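Local coordinates for protein diaminopimelate decarboxylase (PDB 2QGH) that catalyses the pyridoxal-phosphate-dependent decarboxylation of meso-diaminopimelate to L-lysine, the final step of lysine biosynthesis in bacteria, at residues A311-F316 with S351-L356; P341-G346 with F355-H360; A219-A224 with L266-G271; L48-A53 with I256-Y261. All coordinates share one frame; numbering follows the deposited sequence.

Contact 1: residues A311-F316 with S351-L356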
loop_
_atom_site.group_PDB
_atom_site.type_symbol
_atom_site.label_atom_id
_atom_site.label_comp_id
_atom_site.label_asym_id
_atom_site.label_seq_id
_atom_site.Cartn_x
_atom_site.Cartn_y
_atom_site.Cartn_z
ATOM N N ALA A 311 -11.380 -10.284 -0.937
ATOM C CA ALA A 311 -10.290 -9.533 -0.302
ATOM C C ALA A 311 -9.362 -9.138 -1.452
ATOM O O ALA A 311 -9.326 -9.818 -2.473
ATOM C CB ALA A 311 -9.540 -10.402 0.707
ATOM N N GLY A 312 -8.622 -8.046 -1.305
ATOM C CA GLY A 312 -7.747 -7.633 -2.383
ATOM C C GLY A 312 -6.398 -7.120 -1.925
ATOM O O GLY A 312 -6.104 -7.075 -0.731
ATOM N N MET A 313 -5.582 -6.713 -2.886
ATOM C CA MET A 313 -4.253 -6.202 -2.590
ATOM C C MET A 313 -4.279 -5.023 -1.620
ATOM O O MET A 313 -3.325 -4.816 -0.869
ATOM C CB MET A 313 -3.556 -5.802 -3.884
ATOM C CG MET A 313 -4.226 -4.647 -4.612
ATOM S SD MET A 313 -3.289 -4.238 -6.082
ATOM C CE MET A 313 -1.788 -3.488 -5.350
ATOM N N ASN A 314 -5.360 -4.242 -1.623
ATOM C CA ASN A 314 -5.435 -3.120 -0.693
ATOM C C ASN A 314 -5.449 -3.655 0.740
ATOM O O ASN A 314 -4.940 -3.007 1.652
ATOM C CB ASN A 314 -6.689 -2.267 -0.933
ATOM C CG ASN A 314 -7.961 -2.965 -0.507
ATOM O OD1 ASN A 314 -8.390 -3.929 -1.134
ATOM N ND2 ASN A 314 -8.569 -2.486 0.568
ATOM N N ASP A 315 -6.021 -4.840 0.932
ATOM C CA ASP A 315 -6.094 -5.454 2.261
ATOM C C ASP A 315 -4.813 -6.199 2.610
ATOM O O ASP A 315 -4.401 -6.244 3.765
ATOM C CB ASP A 315 -7.237 -6.472 2.345
ATOM C CG ASP A 315 -8.569 -5.911 1.904
ATOM O OD1 ASP A 315 -9.034 -4.913 2.496
ATOM O OD2 ASP A 315 -9.156 -6.492 0.967
ATOM N N PHE A 316 -4.195 -6.801 1.604
ATOM C CA PHE A 316 -2.984 -7.580 1.819
ATOM C C PHE A 316 -2.026 -7.282 0.685
ATOM O O PHE A 316 -2.184 -7.778 -0.430
ATOM C CB PHE A 316 -3.340 -9.070 1.862
ATOM C CG PHE A 316 -2.184 -9.963 2.179
ATOM C CD1 PHE A 316 -1.419 -9.754 3.328
ATOM C CD2 PHE A 316 -1.851 -11.014 1.328
ATOM C CE1 PHE A 316 -0.334 -10.581 3.624
ATOM C CE2 PHE A 316 -0.765 -11.850 1.615
ATOM C CZ PHE A 316 -0.006 -11.632 2.765
ATOM N N SER A 351 -3.541 -6.075 -12.195
ATOM C CA SER A 351 -3.027 -7.429 -12.385
ATOM C C SER A 351 -2.229 -7.894 -11.172
ATOM O O SER A 351 -2.164 -9.088 -10.889
ATOM C CB SER A 351 -2.144 -7.502 -13.633
ATOM O OG SER A 351 -2.925 -7.466 -14.813
ATOM N N SER A 352 -1.619 -6.954 -10.456
ATOM C CA SER A 352 -0.852 -7.299 -9.271
ATOM C C SER A 352 -1.787 -7.831 -8.200
ATOM O O SER A 352 -1.347 -8.414 -7.207
ATOM C CB SER A 352 -0.105 -6.077 -8.751
ATOM O OG SER A 352 -0.945 -4.937 -8.735
ATOM N N ASP A 353 -3.088 -7.645 -8.407
ATOM C CA ASP A 353 -4.053 -8.117 -7.434
ATOM C C ASP A 353 -4.467 -9.576 -7.574
ATOM O O ASP A 353 -5.601 -9.886 -7.949
ATOM C CB ASP A 353 -5.305 -7.243 -7.440
ATOM C CG ASP A 353 -6.344 -7.739 -6.469
ATOM O OD1 ASP A 353 -5.967 -8.030 -5.313
ATOM O OD2 ASP A 353 -7.526 -7.845 -6.851
ATOM N N THR A 354 -3.526 -10.469 -7.286
ATOM C CA THR A 354 -3.780 -11.902 -7.297
ATOM C C THR A 354 -2.953 -12.428 -6.134
ATOM O O THR A 354 -1.751 -12.190 -6.056
ATOM C CB THR A 354 -3.381 -12.597 -8.646
ATOM O OG1 THR A 354 -2.630 -13.788 -8.375
ATOM C CG2 THR A 354 -2.585 -11.679 -9.525
ATOM N N PHE A 355 -3.618 -13.113 -5.214
ATOM C CA PHE A 355 -2.972 -13.645 -4.031
ATOM C C PHE A 355 -2.003 -14.783 -4.322
ATOM O O PHE A 355 -0.879 -14.789 -3.822
ATOM C CB PHE A 355 -4.037 -14.108 -3.035
ATOM C CG PHE A 355 -4.892 -12.989 -2.491
ATOM C CD1 PHE A 355 -4.359 -12.041 -1.624
ATOM C CD2 PHE A 355 -6.234 -12.899 -2.825
ATOM C CE1 PHE A 355 -5.156 -11.023 -1.096
ATOM C CE2 PHE A 355 -7.038 -11.881 -2.298
ATOM C CZ PHE A 355 -6.495 -10.945 -1.432
ATOM N N LEU A 356 -2.426 -15.747 -5.133
ATOM C CA LEU A 356 -1.562 -16.876 -5.448
ATOM C C LEU A 356 -1.699 -17.337 -6.903
ATOM O O LEU A 356 -2.799 -17.635 -7.369
ATOM C CB LEU A 356 -1.883 -18.030 -4.491
ATOM C CG LEU A 356 -0.768 -18.995 -4.071
ATOM C CD1 LEU A 356 -1.277 -19.879 -2.945
ATOM C CD2 LEU A 356 -0.319 -19.839 -5.251
#
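The M313 side chain passes obliquely across D353 and ends against S352. Its CB lies 3.6 Å from OD1 of D353, its CG packs on the CB of D353, and SD comes 3.6 Å from OG of S352. The chain then bends at chi3 (-71°), which keeps the terminal CE 3.8 Å from the same OG. The backbone joins in as well: N of M313 donates to D353 OD1 at 2.8 Å, reaching that oxygen from above the carboxylate plane, while the other oxygen, OD2, is salt-bridged to K176 of the second subunit. F355 turns the edge of its ring to the loop, with A311 O, G312 N and F316 CB near the ring plane. Its CE2 sits 3.1 Å from A311 O, CZ touches A311 CB at 3.8 Å, and CE1 meets CB of F316 at 4.0 Å. The loop itself is held by G312: its N donates to D315 OD2, and its O takes both D315 N and F316 N. Everything that touches is buried. D353 centres an inverse gamma turn, S352 lies about 7 Å from a bound lysine, and L321 and Y167 of the second subunit close in, as befits an active site built at the dimer interface in this decarboxylase family.

Contact 2: residues P341-G346 with F355-H360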
loop_
_atom_site.group_PDB
_atom_site.type_symbol
_atom_site.label_atom_id
_atom_site.label_comp_id
_atom_site.label_asym_id
_atom_site.label_seq_id
_atom_site.Cartn_x
_atom_site.Cartn_y
_atom_site.Cartn_z
ATOM N N PRO A 341 -5.429 -26.375 -11.089
ATOM C CA PRO A 341 -4.646 -25.139 -11.005
ATOM C C PRO A 341 -5.517 -23.893 -11.196
ATOM O O PRO A 341 -6.384 -23.864 -12.073
ATOM C CB PRO A 341 -3.609 -25.313 -12.114
ATOM C CG PRO A 341 -4.325 -26.161 -13.124
ATOM C CD PRO A 341 -5.015 -27.182 -12.253
ATOM N N CYS A 342 -5.278 -22.867 -10.377
ATOM C CA CYS A 342 -6.049 -21.626 -10.452
ATOM C C CYS A 342 -5.346 -20.447 -9.793
ATOM O O CYS A 342 -4.580 -20.621 -8.848
ATOM C CB CYS A 342 -7.399 -21.807 -9.763
ATOM S SG CYS A 342 -7.275 -21.901 -7.960
ATOM N N ASP A 343 -5.619 -19.247 -10.298
ATOM C CA ASP A 343 -5.063 -18.019 -9.739
ATOM C C ASP A 343 -6.094 -17.460 -8.771
ATOM O O ASP A 343 -7.232 -17.203 -9.157
ATOM C CB ASP A 343 -4.804 -16.981 -10.831
ATOM C CG ASP A 343 -3.582 -17.298 -11.658
ATOM O OD1 ASP A 343 -3.180 -16.436 -12.467
ATOM O OD2 ASP A 343 -3.024 -18.403 -11.500
ATOM N N VAL A 344 -5.707 -17.292 -7.514
ATOM C CA VAL A 344 -6.610 -16.748 -6.504
ATOM C C VAL A 344 -6.449 -15.228 -6.579
ATOM O O VAL A 344 -5.383 -14.695 -6.274
ATOM C CB VAL A 344 -6.232 -17.274 -5.115
ATOM C CG1 VAL A 344 -7.287 -16.884 -4.092
ATOM C CG2 VAL A 344 -6.080 -18.793 -5.180
ATOM N N VAL A 345 -7.509 -14.541 -7.002
ATOM C CA VAL A 345 -7.466 -13.094 -7.178
ATOM C C VAL A 345 -8.521 -12.307 -6.416
ATOM O O VAL A 345 -9.570 -12.836 -6.041
ATOM C CB VAL A 345 -7.580 -12.729 -8.676
ATOM C CG1 VAL A 345 -6.574 -13.540 -9.486
ATOM C CG2 VAL A 345 -8.995 -12.992 -9.176
ATOM N N GLY A 346 -8.228 -11.027 -6.200
ATOM C CA GLY A 346 -9.144 -10.155 -5.493
ATOM C C GLY A 346 -9.978 -9.301 -6.436
ATOM O O GLY A 346 -9.946 -9.494 -7.653
ATOM N N PHE A 355 -3.618 -13.113 -5.214
ATOM C CA PHE A 355 -2.972 -13.645 -4.031
ATOM C C PHE A 355 -2.003 -14.783 -4.322
ATOM O O PHE A 355 -0.879 -14.789 -3.822
ATOM C CB PHE A 355 -4.037 -14.108 -3.035
ATOM C CG PHE A 355 -4.892 -12.989 -2.491
ATOM C CD1 PHE A 355 -4.359 -12.041 -1.624
ATOM C CD2 PHE A 355 -6.234 -12.899 -2.825
ATOM C CE1 PHE A 355 -5.156 -11.023 -1.096
ATOM C CE2 PHE A 355 -7.038 -11.881 -2.298
ATOM C CZ PHE A 355 -6.495 -10.945 -1.432
ATOM N N LEU A 356 -2.426 -15.747 -5.133
ATOM C CA LEU A 356 -1.562 -16.876 -5.448
ATOM C C LEU A 356 -1.699 -17.337 -6.903
ATOM O O LEU A 356 -2.799 -17.635 -7.369
ATOM C CB LEU A 356 -1.883 -18.030 -4.491
ATOM C CG LEU A 356 -0.768 -18.995 -4.071
ATOM C CD1 LEU A 356 -1.277 -19.879 -2.945
ATOM C CD2 LEU A 356 -0.319 -19.839 -5.251
ATOM N N LYS A 357 -0.583 -17.378 -7.624
ATOM C CA LYS A 357 -0.601 -17.835 -9.009
ATOM C C LYS A 357 -0.555 -19.354 -9.026
ATOM O O LYS A 357 -0.019 -19.973 -8.108
ATOM C CB LYS A 357 0.601 -17.301 -9.789
ATOM C CG LYS A 357 0.347 -16.017 -10.554
ATOM C CD LYS A 357 1.524 -15.701 -11.462
ATOM C CE LYS A 357 1.392 -14.333 -12.107
ATOM N NZ LYS A 357 2.634 -13.981 -12.859
ATOM N N ASP A 358 -1.108 -19.950 -10.075
ATOM C CA ASP A 358 -1.127 -21.402 -10.215
ATOM C C ASP A 358 -1.225 -22.152 -8.895
ATOM O O ASP A 358 -0.350 -22.957 -8.565
ATOM C CB ASP A 358 0.109 -21.893 -10.972
ATOM C CG ASP A 358 -0.007 -21.694 -12.464
ATOM O OD1 ASP A 358 -1.046 -22.093 -13.037
ATOM O OD2 ASP A 358 0.944 -21.147 -13.068
ATOM N N ALA A 359 -2.282 -21.873 -8.137
ATOM C CA ALA A 359 -2.519 -22.558 -6.870
ATOM C C ALA A 359 -3.330 -23.790 -7.229
ATOM O O ALA A 359 -3.828 -23.901 -8.344
ATOM C CB ALA A 359 -3.309 -21.672 -5.920
ATOM N N HIS A 360 -3.474 -24.711 -6.291
ATOM C CA HIS A 360 -4.228 -25.924 -6.559
ATOM C C HIS A 360 -5.328 -26.099 -5.525
ATOM O O HIS A 360 -5.061 -26.379 -4.355
ATOM C CB HIS A 360 -3.271 -27.120 -6.568
ATOM C CG HIS A 360 -2.184 -27.003 -7.593
ATOM N ND1 HIS A 360 -2.434 -27.037 -8.948
ATOM C CD2 HIS A 360 -0.856 -26.770 -7.463
ATOM C CE1 HIS A 360 -1.310 -26.826 -9.610
ATOM N NE2 HIS A 360 -0.337 -26.659 -8.731
#
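V344 faces F355 and L356 together, and more of its surface is buried here than that of any other residue in the contact. Its N donates to L356 O at 2.9 Å, and its O is approached by both F355 N and L356 N, each making only a weak bond. With CG1 anti to the backbone N (chi1 -171°), the two methyls spread: CG1 comes within 4.3 Å of F355 CD2, while CG2 packs on A359 CB at 4.1 Å and on L356 CB. I328 and I370 also pack against V344. Two residues against one makes this a classic beta bulge in the antiparallel hairpin of strands 340-345 and 354-361. A second offset follows, because K357 and D358 both lie opposite D343 before C342 and A359 pair as a hydrogen-bonded couple, N to O in each direction. D343 fills that irregularity, its OD2 taking the N of D358 at 2.8 Å on the anti side of the carboxylate but well out of its plane (32°). The side chain of F355 meanwhile runs past V344 O toward G346, with CB 3.6 Å from that oxygen. At the exposed end P341 sits across from H360 as a non-hydrogen-bonded pair. CA of P341 makes a CH...O contact of 3.0 Å with A359 O, and the two side chains cross obliquely, P341 CB 3.7 Å from H360 CE1. One face of that imidazole rests on D358 O.

Contact 3: residues A219-A224 with L266-G271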
loop_
_atom_site.group_PDB
_atom_site.type_symbol
_atom_site.label_atom_id
_atom_site.label_comp_id
_atom_site.label_asym_id
_atom_site.label_seq_id
_atom_site.Cartn_x
_atom_site.Cartn_y
_atom_site.Cartn_z
ATOM N N ALA A 219 27.123 -10.613 12.021
ATOM C CA ALA A 219 26.853 -9.237 12.424
ATOM C C ALA A 219 27.064 -9.072 13.931
ATOM O O ALA A 219 27.617 -8.072 14.381
ATOM C CB ALA A 219 25.428 -8.852 12.043
ATOM N N SER A 220 26.630 -10.058 14.705
ATOM C CA SER A 220 26.789 -10.011 16.153
ATOM C C SER A 220 28.260 -9.942 16.559
ATOM O O SER A 220 28.634 -9.185 17.454
ATOM C CB SER A 220 26.141 -11.241 16.795
ATOM O OG SER A 220 24.747 -11.276 16.539
ATOM N N GLN A 221 29.095 -10.736 15.901
ATOM C CA GLN A 221 30.518 -10.756 16.208
ATOM C C GLN A 221 31.161 -9.412 15.901
ATOM O O GLN A 221 31.867 -8.844 16.735
ATOM C CB GLN A 221 31.205 -11.854 15.405
ATOM C CG GLN A 221 30.539 -13.202 15.551
ATOM C CD GLN A 221 31.177 -14.270 14.694
ATOM O OE1 GLN A 221 31.556 -14.019 13.548
ATOM N NE2 GLN A 221 31.286 -15.477 15.239
ATOM N N LYS A 222 30.915 -8.900 14.702
ATOM C CA LYS A 222 31.490 -7.627 14.314
ATOM C C LYS A 222 31.067 -6.505 15.244
ATOM O O LYS A 222 31.895 -5.703 15.657
ATOM C CB LYS A 222 31.115 -7.284 12.872
ATOM C CG LYS A 222 31.937 -8.042 11.828
ATOM C CD LYS A 222 31.814 -9.557 11.987
ATOM C CE LYS A 222 32.698 -10.316 10.998
ATOM N NZ LYS A 222 32.365 -10.027 9.573
ATOM N N VAL A 223 29.781 -6.446 15.578
ATOM C CA VAL A 223 29.284 -5.396 16.463
ATOM C C VAL A 223 29.756 -5.618 17.896
ATOM O O VAL A 223 29.932 -4.666 18.651
ATOM C CB VAL A 223 27.735 -5.313 16.433
ATOM C CG1 VAL A 223 27.245 -4.219 17.380
ATOM C CG2 VAL A 223 27.266 -5.020 15.007
ATOM N N ALA A 224 29.959 -6.874 18.277
ATOM C CA ALA A 224 30.441 -7.166 19.620
ATOM C C ALA A 224 31.878 -6.655 19.704
ATOM O O ALA A 224 32.335 -6.202 20.759
ATOM C CB ALA A 224 30.399 -8.658 19.896
ATOM N N LEU A 266 25.032 -15.440 22.185
ATOM C CA LEU A 266 25.729 -15.512 23.460
ATOM C C LEU A 266 27.215 -15.736 23.218
ATOM O O LEU A 266 28.048 -15.140 23.894
ATOM C CB LEU A 266 25.173 -16.637 24.331
ATOM C CG LEU A 266 23.771 -16.420 24.888
ATOM C CD1 LEU A 266 23.353 -17.635 25.697
ATOM C CD2 LEU A 266 23.752 -15.170 25.748
ATOM N N ASN A 267 27.554 -16.587 22.254
ATOM C CA ASN A 267 28.959 -16.844 21.969
ATOM C C ASN A 267 29.602 -15.617 21.343
ATOM O O ASN A 267 30.770 -15.329 21.589
ATOM C CB ASN A 267 29.129 -18.055 21.038
ATOM C CG ASN A 267 28.683 -19.362 21.683
ATOM O OD1 ASN A 267 28.940 -19.613 22.864
ATOM N ND2 ASN A 267 28.027 -20.210 20.900
ATOM N N ALA A 268 28.837 -14.883 20.545
ATOM C CA ALA A 268 29.361 -13.687 19.901
ATOM C C ALA A 268 29.627 -12.588 20.925
ATOM O O ALA A 268 30.438 -11.698 20.686
ATOM C CB ALA A 268 28.380 -13.187 18.845
ATOM N N LEU A 269 28.943 -12.661 22.064
ATOM C CA LEU A 269 29.083 -11.670 23.132
ATOM C C LEU A 269 30.088 -12.023 24.225
ATOM O O LEU A 269 29.994 -11.503 25.346
ATOM C CB LEU A 269 27.725 -11.425 23.801
ATOM C CG LEU A 269 26.704 -10.622 23.008
ATOM C CD1 LEU A 269 25.405 -10.526 23.795
ATOM C CD2 LEU A 269 27.266 -9.240 22.716
ATOM N N GLN A 270 31.040 -12.902 23.924
ATOM C CA GLN A 270 32.013 -13.295 24.934
ATOM C C GLN A 270 32.759 -12.096 25.496
ATOM O O GLN A 270 33.340 -11.304 24.754
ATOM C CB GLN A 270 33.019 -14.305 24.370
ATOM C CG GLN A 270 34.021 -14.808 25.415
ATOM C CD GLN A 270 34.899 -15.947 24.912
ATOM O OE1 GLN A 270 34.404 -17.006 24.529
ATOM N NE2 GLN A 270 36.212 -15.730 24.918
ATOM N N GLY A 271 32.718 -11.960 26.816
ATOM C CA GLY A 271 33.409 -10.871 27.473
ATOM C C GLY A 271 32.607 -9.592 27.587
ATOM O O GLY A 271 33.102 -8.606 28.133
#
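S220 and Q221 both set their first side-chain atom opposite their own carbonyl carbon (chi1 -62° and -52°), and from there they take A268 between them. In S220 this turn sends OG back to I216 O within its own helix, so the part offered across the gap is the CB, 3.6 Å from A268 CB. In Q221, on the solvent side, it lays CG alongside the same methyl at 3.9 Å, and the extended remainder of the chain carries the amide outward, away from its own helix. The methyl of A268 therefore nests over the backbone N of Q221 as well, and the two main chains come close, with CA of Q221 only 4.9 Å from CA of A268. No hydrogen bond links the two segments. These are neighbouring outer helices of the eight-stranded parallel alpha/beta barrel: helix 213-232 leads into strand 239-241, and helix 258-268 comes after it, ahead of strand 275-278. One turn further along, A224 meets the spot where the second helix gives out. Its CB presses to 3.1 Å from A268 O, a tight fit, and L269, the first residue to leave helical geometry, swings CD2 to within 4.3 Å of that CB. L269 also reaches inward to F240 of the strand beneath, which V223 covers from the first helix.

Contact 4: residues L48-A53 with I256-Y261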
loop_
_atom_site.group_PDB
_atom_site.type_symbol
_atom_site.label_atom_id
_atom_site.label_comp_id
_atom_site.label_asym_id
_atom_site.label_seq_id
_atom_site.Cartn_x
_atom_site.Cartn_y
_atom_site.Cartn_z
ATOM N N LEU A 48 6.505 -15.613 24.500
ATOM C CA LEU A 48 7.075 -16.353 25.620
ATOM C C LEU A 48 8.301 -17.167 25.210
ATOM O O LEU A 48 9.149 -17.466 26.039
ATOM C CB LEU A 48 6.016 -17.275 26.226
ATOM C CG LEU A 48 5.379 -16.832 27.548
ATOM C CD1 LEU A 48 5.275 -15.319 27.616
ATOM C CD2 LEU A 48 4.016 -17.491 27.690
ATOM N N ASN A 49 8.401 -17.525 23.936
ATOM C CA ASN A 49 9.556 -18.286 23.478
ATOM C C ASN A 49 10.798 -17.392 23.404
ATOM O O ASN A 49 11.904 -17.837 23.700
ATOM C CB ASN A 49 9.272 -18.923 22.116
ATOM C CG ASN A 49 8.184 -19.978 22.191
ATOM O OD1 ASN A 49 8.059 -20.684 23.193
ATOM N ND2 ASN A 49 7.398 -20.100 21.125
ATOM N N TYR A 50 10.614 -16.134 23.010
ATOM C CA TYR A 50 11.725 -15.191 22.935
ATOM C C TYR A 50 12.146 -14.817 24.350
ATOM O O TYR A 50 13.329 -14.654 24.639
ATOM C CB TYR A 50 11.306 -13.923 22.187
ATOM C CG TYR A 50 11.604 -13.940 20.708
ATOM C CD1 TYR A 50 12.839 -13.507 20.218
ATOM C CD2 TYR A 50 10.657 -14.403 19.795
ATOM C CE1 TYR A 50 13.120 -13.533 18.854
ATOM C CE2 TYR A 50 10.925 -14.434 18.436
ATOM C CZ TYR A 50 12.154 -13.998 17.970
ATOM O OH TYR A 50 12.399 -14.012 16.617
ATOM N N LYS A 51 11.159 -14.690 25.229
ATOM C CA LYS A 51 11.405 -14.316 26.614
ATOM C C LYS A 51 12.228 -15.360 27.359
ATOM O O LYS A 51 13.055 -15.013 28.200
ATOM C CB LYS A 51 10.072 -14.095 27.334
ATOM C CG LYS A 51 10.081 -12.954 28.349
ATOM C CD LYS A 51 9.782 -13.439 29.766
ATOM C CE LYS A 51 8.403 -14.079 29.863
ATOM N NZ LYS A 51 8.147 -14.669 31.214
ATOM N N GLU A 52 12.013 -16.635 27.045
ATOM C CA GLU A 52 12.735 -17.711 27.716
ATOM C C GLU A 52 14.027 -18.111 27.004
ATOM O O GLU A 52 14.931 -18.680 27.616
ATOM C CB GLU A 52 11.840 -18.944 27.856
ATOM C CG GLU A 52 11.589 -19.677 26.544
ATOM C CD GLU A 52 10.996 -21.064 26.745
ATOM O OE1 GLU A 52 10.820 -21.788 25.739
ATOM O OE2 GLU A 52 10.706 -21.433 27.906
ATOM N N ALA A 53 14.113 -17.826 25.710
ATOM C CA ALA A 53 15.302 -18.162 24.939
ATOM C C ALA A 53 16.532 -17.470 25.525
ATOM O O ALA A 53 17.665 -17.772 25.158
ATOM C CB ALA A 53 15.112 -17.754 23.487
ATOM N N ILE A 256 14.892 -20.615 11.471
ATOM C CA ILE A 256 15.994 -20.448 12.410
ATOM C C ILE A 256 15.455 -20.708 13.811
ATOM O O ILE A 256 14.580 -19.982 14.287
ATOM C CB ILE A 256 16.549 -19.008 12.376
ATOM C CG1 ILE A 256 17.241 -18.738 11.037
ATOM C CG2 ILE A 256 17.508 -18.793 13.539
ATOM C CD1 ILE A 256 17.758 -17.317 10.893
ATOM N N LYS A 257 15.966 -21.746 14.468
ATOM C CA LYS A 257 15.530 -22.078 15.823
ATOM C C LYS A 257 16.015 -21.014 16.811
ATOM O O LYS A 257 17.092 -20.444 16.640
ATOM C CB LYS A 257 16.088 -23.439 16.242
ATOM C CG LYS A 257 15.722 -24.583 15.321
ATOM C CD LYS A 257 16.268 -25.902 15.843
ATOM C CE LYS A 257 15.727 -27.075 15.040
ATOM N NZ LYS A 257 14.232 -27.139 15.073
ATOM N N LEU A 258 15.223 -20.753 17.845
ATOM C CA LEU A 258 15.591 -19.758 18.845
ATOM C C LEU A 258 16.777 -20.221 19.685
ATOM O O LEU A 258 17.602 -19.408 20.101
ATOM C CB LEU A 258 14.402 -19.458 19.763
ATOM C CG LEU A 258 13.860 -18.025 19.761
ATOM C CD1 LEU A 258 14.946 -17.070 20.198
ATOM C CD2 LEU A 258 13.370 -17.652 18.375
ATOM N N TYR A 259 16.857 -21.523 19.937
ATOM C CA TYR A 259 17.952 -22.079 20.728
ATOM C C TYR A 259 19.293 -21.819 20.049
ATOM O O TYR A 259 20.271 -21.463 20.702
ATOM C CB TYR A 259 17.743 -23.587 20.947
ATOM C CG TYR A 259 18.914 -24.295 21.605
ATOM C CD1 TYR A 259 19.977 -24.783 20.843
ATOM C CD2 TYR A 259 18.973 -24.453 22.991
ATOM C CE1 TYR A 259 21.070 -25.412 21.445
ATOM C CE2 TYR A 259 20.059 -25.078 23.602
ATOM C CZ TYR A 259 21.106 -25.554 22.822
ATOM O OH TYR A 259 22.190 -26.159 23.412
ATOM N N ASP A 260 19.331 -21.994 18.735
ATOM C CA ASP A 260 20.547 -21.768 17.969
ATOM C C ASP A 260 20.825 -20.270 17.858
ATOM O O ASP A 260 21.976 -19.835 17.928
ATOM C CB ASP A 260 20.396 -22.395 16.579
ATOM C CG ASP A 260 20.137 -23.893 16.644
ATOM O OD1 ASP A 260 19.590 -24.462 15.672
ATOM O OD2 ASP A 260 20.486 -24.511 17.675
ATOM N N TYR A 261 19.761 -19.486 17.688
ATOM C CA TYR A 261 19.860 -18.030 17.575
ATOM C C TYR A 261 20.504 -17.456 18.835
ATOM O O TYR A 261 21.492 -16.709 18.768
ATOM C CB TYR A 261 18.459 -17.440 17.404
ATOM C CG TYR A 261 18.356 -15.922 17.352
ATOM C CD1 TYR A 261 18.856 -15.197 16.268
ATOM C CD2 TYR A 261 17.645 -15.224 18.335
ATOM C CE1 TYR A 261 18.635 -13.818 16.156
ATOM C CE2 TYR A 261 17.418 -13.854 18.235
ATOM C CZ TYR A 261 17.909 -13.154 17.139
ATOM O OH TYR A 261 17.617 -11.807 17.013
#
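L258 pushes both of its methyls against Y50 and A53, and that is where the contact is tight. CD1 stands 3.4 Å from A53 CB, closer than carbon pairs usually sit. CD2 lies over one face of the Y50 ring, 4.1 Å from its centroid and 19° off the normal, a CH-pi contact displaced toward the hydroxyl end: its nearest ring atom is CZ, at 3.9 Å. The leucine side chain and the tyrosine meet at about a right angle. Away from the leucine the fit slackens. Y261 approaches Y50 obliquely, with CE2 4.4 Å from CE1. On the solvent side N49 is partly exposed, and its backbone O is no nearer than 4.4 Å to L258 CG; no hydrogen bond crosses the contact anywhere. On the inner side Y50 is buried: its OH bonds to S283 OG, and its ring rests on I246 and on P280, a residue of the cofactor pocket. Here helix 40-52 is laid against the start of barrel helix 258-268, and it brings the Y50 side chain to about 6 Å from pyridoxal phosphate, on the outskirts of the cofactor site of this alpha/beta-barrel decarboxylase.

How the contacts relate
From the N terminus, contact 4 opens first, at 48-53, and closes a long loop at 256-261 that takes in most of the barrel. Contact 3 opens inside that loop at 219-224 and closes just beyond it at 266-271, so the two cross; both use helix 258-268, and their centres are 17 Å apart. After the barrel the chain returns to the mixed sheet, to which strand 35-39 already belongs. Contact 1 opens at 311-316, and contact 2, opening at 341-346, nests in its loop; both finish on strand 354-361, sharing F355 and L356. This pair joins the loop before helix 318-322 to the hairpin 340-345/354-361 and touches the second subunit.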